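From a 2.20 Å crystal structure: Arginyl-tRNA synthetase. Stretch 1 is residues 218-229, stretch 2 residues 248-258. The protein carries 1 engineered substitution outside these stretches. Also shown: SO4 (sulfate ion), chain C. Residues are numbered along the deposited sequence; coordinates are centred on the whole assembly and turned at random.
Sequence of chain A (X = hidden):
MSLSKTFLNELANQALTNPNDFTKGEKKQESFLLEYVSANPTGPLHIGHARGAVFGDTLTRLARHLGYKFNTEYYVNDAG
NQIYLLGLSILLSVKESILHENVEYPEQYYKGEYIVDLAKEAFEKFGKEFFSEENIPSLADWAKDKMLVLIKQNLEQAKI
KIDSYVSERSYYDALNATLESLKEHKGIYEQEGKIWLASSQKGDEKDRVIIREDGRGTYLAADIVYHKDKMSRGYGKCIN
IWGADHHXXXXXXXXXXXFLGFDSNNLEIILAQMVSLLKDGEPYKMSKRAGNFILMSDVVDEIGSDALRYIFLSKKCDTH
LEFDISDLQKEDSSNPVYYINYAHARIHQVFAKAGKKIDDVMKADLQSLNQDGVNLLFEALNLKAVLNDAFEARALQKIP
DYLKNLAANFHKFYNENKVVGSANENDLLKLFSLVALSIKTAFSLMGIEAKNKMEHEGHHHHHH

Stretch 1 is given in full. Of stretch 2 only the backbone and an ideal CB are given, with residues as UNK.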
ATOM      1  N   THR A 218      21.774  10.681  15.717  1.00 47.94           N
ATOM      2  CA  THR A 218      20.583  11.414  15.310  1.00 44.64           C
ATOM      3  C   THR A 218      19.569  10.486  14.624  1.00 41.14           C
ATOM      4  O   THR A 218      19.850   9.309  14.411  1.00 42.31           O
ATOM      5  CB  THR A 218      20.951  12.553  14.355  1.00 46.96           C
ATOM      6  OG1 THR A 218      21.643  12.017  13.220  1.00 43.84           O
ATOM      7  CG2 THR A 218      21.832  13.565  15.063  1.00 39.84           C
ATOM      8  N   TYR A 219      18.397  11.019  14.286  1.00 42.63           N
ATOM      9  CA  TYR A 219      17.428  10.288  13.461  1.00 47.68           C
ATOM     10  C   TYR A 219      18.034   9.949  12.105  1.00 40.98           C
ATOM     11  O   TYR A 219      17.798   8.867  11.574  1.00 43.16           O
ATOM     12  CB  TYR A 219      16.129  11.089  13.259  1.00 53.82           C
ATOM     13  CG  TYR A 219      15.355  11.371  14.528  1.00 62.08           C
ATOM     14  CD1 TYR A 219      15.127  12.684  14.948  1.00 68.35           C
ATOM     15  CD2 TYR A 219      14.847  10.328  15.311  1.00 67.43           C
ATOM     16  CE1 TYR A 219      14.416  12.959  16.122  1.00 70.09           C
ATOM     17  CE2 TYR A 219      14.133  10.588  16.488  1.00 70.39           C
ATOM     18  CZ  TYR A 219      13.922  11.907  16.886  1.00 68.47           C
ATOM     19  OH  TYR A 219      13.218  12.173  18.042  1.00 65.31           O
ATOM     20  N   LEU A 220      18.826  10.873  11.556  1.00 35.95           N
ATOM     21  CA  LEU A 220      19.504  10.631  10.282  1.00 37.26           C
ATOM     22  C   LEU A 220      20.457   9.447  10.389  1.00 39.49           C
ATOM     23  O   LEU A 220      20.459   8.568   9.522  1.00 39.62           O
ATOM     24  CB  LEU A 220      20.257  11.877   9.815  1.00 43.15           C
ATOM     25  CG  LEU A 220      20.936  11.761   8.449  1.00 43.31           C
ATOM     26  CD1 LEU A 220      19.910  11.627   7.357  1.00 47.23           C
ATOM     27  CD2 LEU A 220      21.795  12.962   8.194  1.00 32.67           C
ATOM     28  N   ALA A 221      21.237   9.415  11.470  1.00 38.37           N
ATOM     29  CA  ALA A 221      22.172   8.315  11.744  1.00 38.28           C
ATOM     30  C   ALA A 221      21.452   6.971  11.738  1.00 34.30           C
ATOM     31  O   ALA A 221      21.867   6.050  11.041  1.00 42.76           O
ATOM     32  CB  ALA A 221      22.890   8.529  13.078  1.00 33.34           C
ATOM     33  N   ALA A 222      20.361   6.891  12.498  1.00 34.54           N
ATOM     34  CA  ALA A 222      19.506   5.705  12.575  1.00 36.20           C
ATOM     35  C   ALA A 222      19.000   5.291  11.194  1.00 38.63           C
ATOM     36  O   ALA A 222      18.976   4.106  10.863  1.00 36.83           O
ATOM     37  CB  ALA A 222      18.326   5.980  13.507  1.00 39.01           C
ATOM     38  N   ASP A 223      18.618   6.286  10.394  1.00 39.30           N
ATOM     39  CA  ASP A 223      18.096   6.059   9.046  1.00 39.43           C
ATOM     40  C   ASP A 223      19.171   5.517   8.105  1.00 35.88           C
ATOM     41  O   ASP A 223      18.914   4.582   7.337  1.00 36.50           O
ATOM     42  CB  ASP A 223      17.479   7.349   8.497  1.00 42.41           C
ATOM     43  CG  ASP A 223      16.333   7.090   7.519  1.00 60.73           C
ATOM     44  OD1 ASP A 223      15.905   5.921   7.359  1.00 62.77           O
ATOM     45  OD2 ASP A 223      15.855   8.069   6.905  1.00 63.85           O
ATOM     46  N   ILE A 224      20.370   6.094   8.183  1.00 30.46           N
ATOM     47  CA  ILE A 224      21.533   5.627   7.416  1.00 27.71           C
ATOM     48  C   ILE A 224      21.920   4.169   7.734  1.00 33.37           C
ATOM     49  O   ILE A 224      22.094   3.348   6.809  1.00 27.95           O
ATOM     50  CB  ILE A 224      22.750   6.548   7.619  1.00 31.46           C
ATOM     51  CG1 ILE A 224      22.437   7.949   7.073  1.00 32.91           C
ATOM     52  CG2 ILE A 224      23.966   5.987   6.896  1.00 27.02           C
ATOM     53  CD1 ILE A 224      23.534   8.927   7.287  1.00 30.84           C
ATOM     54  N   VAL A 225      22.018   3.864   9.031  1.00 29.87           N
ATOM     55  CA  VAL A 225      22.271   2.500   9.545  1.00 30.22           C
ATOM     56  C   VAL A 225      21.300   1.470   8.958  1.00 35.21           C
ATOM     57  O   VAL A 225      21.726   0.436   8.447  1.00 38.83           O
ATOM     58  CB  VAL A 225      22.182   2.464  11.104  1.00 35.17           C
ATOM     59  CG1 VAL A 225      22.189   1.034  11.640  1.00 39.55           C
ATOM     60  CG2 VAL A 225      23.312   3.272  11.739  1.00 31.32           C
ATOM     61  N   TYR A 226      20.003   1.771   9.022  1.00 31.82           N
ATOM     62  CA  TYR A 226      18.967   0.897   8.476  1.00 31.95           C
ATOM     63  C   TYR A 226      19.128   0.718   6.971  1.00 31.54           C
ATOM     64  O   TYR A 226      19.083  -0.403   6.454  1.00 34.11           O
ATOM     65  CB  TYR A 226      17.574   1.461   8.788  1.00 29.86           C
ATOM     66  CG  TYR A 226      16.445   0.637   8.222  1.00 30.58           C
ATOM     67  CD1 TYR A 226      16.417  -0.745   8.399  1.00 29.79           C
ATOM     68  CD2 TYR A 226      15.393   1.235   7.522  1.00 31.87           C
ATOM     69  CE1 TYR A 226      15.398  -1.513   7.878  1.00 39.57           C
ATOM     70  CE2 TYR A 226      14.352   0.465   7.001  1.00 36.09           C
ATOM     71  CZ  TYR A 226      14.369  -0.907   7.184  1.00 36.13           C
ATOM     72  OH  TYR A 226      13.359  -1.693   6.693  1.00 33.19           O
ATOM     73  N   HIS A 227      19.317   1.830   6.271  1.00 30.34           N
ATOM     74  CA  HIS A 227      19.478   1.793   4.825  1.00 31.78           C
ATOM     75  C   HIS A 227      20.725   1.044   4.373  1.00 33.77           C
ATOM     76  O   HIS A 227      20.695   0.356   3.346  1.00 35.55           O
ATOM     77  CB  HIS A 227      19.414   3.200   4.254  1.00 32.89           C
ATOM     78  CG  HIS A 227      18.016   3.675   4.025  1.00 40.00           C
ATOM     79  ND1 HIS A 227      17.240   4.221   5.025  1.00 40.17           N
ATOM     80  CD2 HIS A 227      17.239   3.646   2.916  1.00 41.62           C
ATOM     81  CE1 HIS A 227      16.052   4.528   4.536  1.00 42.60           C
ATOM     82  NE2 HIS A 227      16.027   4.190   3.258  1.00 47.08           N
ATOM     83  N   LYS A 228      21.800   1.147   5.158  1.00 29.79           N
ATOM     84  CA  LYS A 228      23.022   0.378   4.917  1.00 32.21           C
ATOM     85  C   LYS A 228      22.729  -1.125   4.937  1.00 34.57           C
ATOM     86  O   LYS A 228      23.186  -1.863   4.066  1.00 41.05           O
ATOM     87  CB  LYS A 228      24.086   0.715   5.968  1.00 30.24           C
ATOM     88  CG  LYS A 228      25.413  -0.030   5.758  1.00 33.21           C
ATOM     89  CD  LYS A 228      26.407   0.274   6.862  1.00 40.28           C
ATOM     90  CE  LYS A 228      27.655  -0.576   6.724  1.00 40.75           C
ATOM     91  NZ  LYS A 228      27.419  -1.949   7.245  1.00 43.54           N
ATOM     92  N   ASP A 229      21.977  -1.566   5.943  1.00 30.17           N
ATOM     93  CA  ASP A 229      21.477  -2.944   5.992  1.00 35.74           C
ATOM     94  C   ASP A 229      20.615  -3.290   4.759  1.00 31.58           C
ATOM     95  O   ASP A 229      20.941  -4.235   4.047  1.00 41.93           O
ATOM     96  CB  ASP A 229      20.713  -3.178   7.297  1.00 27.68           C
ATOM     97  CG  ASP A 229      20.054  -4.564   7.373  1.00 36.35           C
ATOM     98  OD1 ASP A 229      20.469  -5.509   6.677  1.00 36.01           O
ATOM     99  OD2 ASP A 229      19.110  -4.706   8.168  1.00 26.45           O
ATOM    100  N   UNK A 248      12.732  17.114   0.373  1.00 53.34           N
ATOM    101  CA  UNK A 248      14.024  17.726   0.723  1.00 51.26           C
ATOM    102  C   UNK A 248      15.006  16.812   1.442  1.00 48.50           C
ATOM    103  O   UNK A 248      16.177  17.147   1.602  1.00 50.68           O
ATOM    104  CB  UNK A 248      13.775  18.953   1.603  1.00 51.26           C
ATOM    105  N   UNK A 249      14.519  15.648   1.854  1.00 48.06           N
ATOM    106  CA  UNK A 249      15.293  14.661   2.588  1.00 46.90           C
ATOM    107  C   UNK A 249      15.988  13.675   1.646  1.00 45.55           C
ATOM    108  O   UNK A 249      16.889  12.952   2.060  1.00 49.19           O
ATOM    109  CB  UNK A 249      14.388  13.907   3.565  1.00 46.90           C
ATOM    110  N   UNK A 250      15.567  13.645   0.381  1.00 46.99           N
ATOM    111  CA  UNK A 250      16.157  12.734  -0.612  1.00 44.48           C
ATOM    112  C   UNK A 250      17.679  12.907  -0.813  1.00 46.25           C
ATOM    113  O   UNK A 250      18.405  11.922  -0.678  1.00 46.94           O
ATOM    114  CB  UNK A 250      15.452  12.938  -1.955  1.00 44.48           C
ATOM    115  N   UNK A 251      18.172  14.144  -1.086  1.00 46.11           N
ATOM    116  CA  UNK A 251      19.605  14.276  -1.379  1.00 47.00           C
ATOM    117  C   UNK A 251      20.557  13.803  -0.275  1.00 46.51           C
ATOM    118  O   UNK A 251      21.596  13.236  -0.597  1.00 49.29           O
ATOM    119  CB  UNK A 251      19.911  15.744  -1.685  1.00 47.00           C
ATOM    120  N   UNK A 252      20.207  14.011   0.994  1.00 39.65           N
ATOM    121  CA  UNK A 252      21.066  13.580   2.108  1.00 41.69           C
ATOM    122  C   UNK A 252      21.111  12.061   2.274  1.00 44.47           C
ATOM    123  O   UNK A 252      22.099  11.519   2.766  1.00 44.83           O
ATOM    124  CB  UNK A 252      20.581  14.216   3.412  1.00 41.69           C
ATOM    125  N   UNK A 253      20.057  11.374   1.840  1.00 44.29           N
ATOM    126  CA  UNK A 253      20.037   9.929   1.924  1.00 43.20           C
ATOM    127  C   UNK A 253      20.822   9.315   0.772  1.00 43.53           C
ATOM    128  O   UNK A 253      21.566   8.357   0.973  1.00 45.47           O
ATOM    129  CB  UNK A 253      18.596   9.414   1.926  1.00 43.20           C
ATOM    130  N   UNK A 254      20.686   9.884  -0.425  1.00 41.39           N
ATOM    131  CA  UNK A 254      21.467   9.430  -1.582  1.00 41.62           C
ATOM    132  C   UNK A 254      22.966   9.639  -1.352  1.00 40.31           C
ATOM    133  O   UNK A 254      23.781   8.789  -1.726  1.00 41.20           O
ATOM    134  CB  UNK A 254      21.023  10.169  -2.846  1.00 41.62           C
ATOM    135  N   UNK A 255      23.304  10.776  -0.736  1.00 35.54           N
ATOM    136  CA  UNK A 255      24.678  11.142  -0.381  1.00 38.37           C
ATOM    137  C   UNK A 255      25.283  10.144   0.593  1.00 38.66           C
ATOM    138  O   UNK A 255      26.429   9.734   0.430  1.00 42.04           O
ATOM    139  CB  UNK A 255      24.717  12.547   0.223  1.00 38.37           C
ATOM    140  N   UNK A 256      24.489   9.746   1.586  1.00 40.68           N
ATOM    141  CA  UNK A 256      24.885   8.743   2.569  1.00 40.39           C
ATOM    142  C   UNK A 256      25.180   7.404   1.915  1.00 41.63           C
ATOM    143  O   UNK A 256      26.181   6.765   2.236  1.00 44.69           O
ATOM    144  CB  UNK A 256      23.792   8.576   3.626  1.00 40.39           C
ATOM    145  N   UNK A 257      24.317   6.993   0.983  1.00 42.06           N
ATOM    146  CA  UNK A 257      24.494   5.727   0.272  1.00 38.90           C
ATOM    147  C   UNK A 257      25.737   5.732  -0.620  1.00 39.68           C
ATOM    148  O   UNK A 257      26.420   4.713  -0.739  1.00 36.63           O
ATOM    149  CB  UNK A 257      23.254   5.426  -0.573  1.00 38.90           C
ATOM    150  N   UNK A 258      26.043   6.880  -1.219  1.00 42.22           N
ATOM    151  CA  UNK A 258      27.265   7.016  -2.015  1.00 46.13           C
ATOM    152  C   UNK A 258      28.497   6.888  -1.123  1.00 42.60           C
ATOM    153  O   UNK A 258      29.490   6.271  -1.509  1.00 38.56           O
ATOM    154  CB  UNK A 258      27.282   8.356  -2.753  1.00 46.13           C
TER
HETATM  155  S   SO4 C   2      17.970  14.410  16.273  0.50 62.10           S
HETATM  156  O1  SO4 C   2      17.913  13.016  16.701  0.50 60.09           O
HETATM  157  O2  SO4 C   2      16.832  15.113  16.857  0.50 65.41           O
HETATM  158  O3  SO4 C   2      19.213  15.023  16.738  0.50 63.29           O
HETATM  159  O4  SO4 C   2      17.897  14.499  14.817  0.50 54.21           O

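The two helices cross at 52° between their N-to-C directions, their axes 10.3 Å apart at closest approach, and side chains from both helices fill the space between them.

Position 248 lies out of reach of stretch 1. Its phi/psi of -67/-10 is open to most residues, and there is room for a CB. The deposited residue is Gly 248, though nothing in the geometry calls for glycine.

At position 249 the CA-to-CB bond points toward stretch 1, but nothing there lies within 5.5 Å of the ideal CB. A long side chain is needed to cross the gap, and what awaits it is the carboxylate of Asp 223 beside the CD1 methyl of Leu 220. Lysine, arginine, glutamine or tyrosine could meet the acid; an aromatic ring would also suit the leucine. It is Tyr 249, with chi1 t. Tyr 249 OH lies 3.1 Å from Asp 223 OD2, which sits at the ring's edge, near its plane, as befits a partner of the hydroxyl; whether that proton goes to OD2 is not settled. Leu 220 CD1 packs 3.9 Å from Tyr 249 CZ.

Positions 250 and 251 are out of reach, and many residues would serve. Ile 250 and Pro 251 occupy them; proline is at home in the first turn of a helix, where a backbone N-H would have no helical acceptor, so the one it lacks is not missed, and the phi of -59° suits its ring.

Position 252 points toward stretch 1, its ideal CB 4.8 Å from Leu 220 CD1. An aliphatic residue would suit, as would a long polar one whose methylenes cover the leucine. Arg 252 takes the second course: Arg 252 CD lies 3.8 Å from Leu 220 CD1, while Arg 252 NH1 makes a weak hydrogen bond to Gly 248 O at 3.3 Å.

At position 253 the CB points sideways, yet Leu 220, Asp 223, Ile 224 and His 227 outline a hole on stretch 1. A long, flexible, largely apolar chain could bend into it; leucine might reach part of the way. Met 253 is the knob. Met 253 CE lies 3.7 Å from Leu 220 CD1, and Met 253 SD sits over the face of the His 227 ring, 4.1 Å from its centroid. That ring is steadied by the hydrogen bond from His 227 ND1 to Asp 223 O, 2.9 Å long.

Positions 254 and 255 are out of reach and leave the choice wide; they hold Lys 254 and Ala 255.

Position 256 points toward stretch 1, and its ideal CB is already 3.7 Å from Ile 224 CD1. A small residue such as alanine, glycine or serine fits this close approach, where the CA atoms of Ile 224 and position 256 are 6.7 Å apart. Ala 256 uses its methyl for that apolar contact.

At position 257 CA-to-CB points sideways, and nothing of stretch 1 lies within 5.5 Å of the ideal CB; Ile 224 and the CB of His 227 offer an apolar surface further off. A long, flexible apolar chain such as methionine would suit, and leucine might reach part of the way. The end of Met 257 comes nearer to stretch 1, as its unbranched chain allows, with Met 257 CE 3.6 Å from His 227 CB and 4.3 Å from Ile 224 CG2.

Position 258 is out of reach, and a polar residue is acceptable: Glu 258.

Stretch 2 (248-258) GYIPRMKAAME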
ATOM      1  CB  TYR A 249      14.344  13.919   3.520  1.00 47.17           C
ATOM      2  CG  TYR A 249      14.974  13.146   4.651  1.00 51.55           C
ATOM      3  CD1 TYR A 249      15.149  11.765   4.558  1.00 52.71           C
ATOM      4  CD2 TYR A 249      15.347  13.781   5.838  1.00 53.29           C
ATOM      5  CE1 TYR A 249      15.704  11.034   5.605  1.00 47.92           C
ATOM      6  CE2 TYR A 249      15.903  13.055   6.901  1.00 53.52           C
ATOM      7  CZ  TYR A 249      16.074  11.682   6.771  1.00 51.27           C
ATOM      8  OH  TYR A 249      16.619  10.952   7.797  1.00 56.49           O
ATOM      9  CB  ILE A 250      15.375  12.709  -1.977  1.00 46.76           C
ATOM     10  CG1 ILE A 250      13.912  12.311  -1.755  1.00 49.71           C
ATOM     11  CG2 ILE A 250      16.020  11.730  -2.962  1.00 40.72           C
ATOM     12  CD1 ILE A 250      13.047  12.340  -3.020  1.00 43.52           C
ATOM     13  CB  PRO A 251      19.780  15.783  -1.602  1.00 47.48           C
ATOM     14  CG  PRO A 251      18.448  16.245  -2.030  1.00 49.48           C
ATOM     15  CD  PRO A 251      17.514  15.463  -1.162  1.00 47.35           C
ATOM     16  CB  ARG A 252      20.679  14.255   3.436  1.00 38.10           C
ATOM     17  CG  ARG A 252      19.432  13.709   4.111  1.00 41.75           C
ATOM     18  CD  ARG A 252      18.933  14.627   5.215  1.00 36.82           C
ATOM     19  NE  ARG A 252      18.303  15.812   4.650  1.00 47.90           N
ATOM     20  CZ  ARG A 252      17.612  16.702   5.344  1.00 41.59           C
ATOM     21  NH1 ARG A 252      17.078  17.739   4.721  1.00 41.72           N
ATOM     22  NH2 ARG A 252      17.443  16.555   6.649  1.00 42.04           N
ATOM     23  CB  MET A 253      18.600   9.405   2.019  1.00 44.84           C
ATOM     24  CG  MET A 253      18.450   7.948   2.535  1.00 56.45           C
ATOM     25  SD  MET A 253      19.150   7.524   4.167  1.00 49.41           S
ATOM     26  CE  MET A 253      18.810   9.003   5.053  1.00 14.36           C
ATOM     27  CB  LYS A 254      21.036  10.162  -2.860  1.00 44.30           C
ATOM     28  CG  LYS A 254      19.559  10.071  -3.185  1.00 47.40           C
ATOM     29  CD  LYS A 254      19.206   8.801  -3.923  1.00 49.99           C
ATOM     30  CE  LYS A 254      17.984   9.017  -4.801  1.00 49.21           C
ATOM     31  NZ  LYS A 254      17.803   7.913  -5.777  1.00 53.49           N
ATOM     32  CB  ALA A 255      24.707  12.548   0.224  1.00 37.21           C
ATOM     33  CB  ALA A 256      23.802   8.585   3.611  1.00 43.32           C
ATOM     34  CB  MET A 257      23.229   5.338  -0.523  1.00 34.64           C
ATOM     35  CG  MET A 257      21.952   5.114   0.329  1.00 36.04           C
ATOM     36  SD  MET A 257      22.105   3.905   1.666  1.00 32.80           S
ATOM     37  CE  MET A 257      22.328   5.009   3.063  1.00 34.15           C
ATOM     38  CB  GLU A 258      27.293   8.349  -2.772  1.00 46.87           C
ATOM     39  CG  GLU A 258      26.276   8.468  -3.921  1.00 58.39           C
ATOM     40  CD  GLU A 258      26.577   7.567  -5.120  1.00 65.14           C
ATOM     41  OE1 GLU A 258      25.633   7.258  -5.880  1.00 69.69           O
ATOM     42  OE2 GLU A 258      27.748   7.169  -5.316  1.00 69.65           O
TER
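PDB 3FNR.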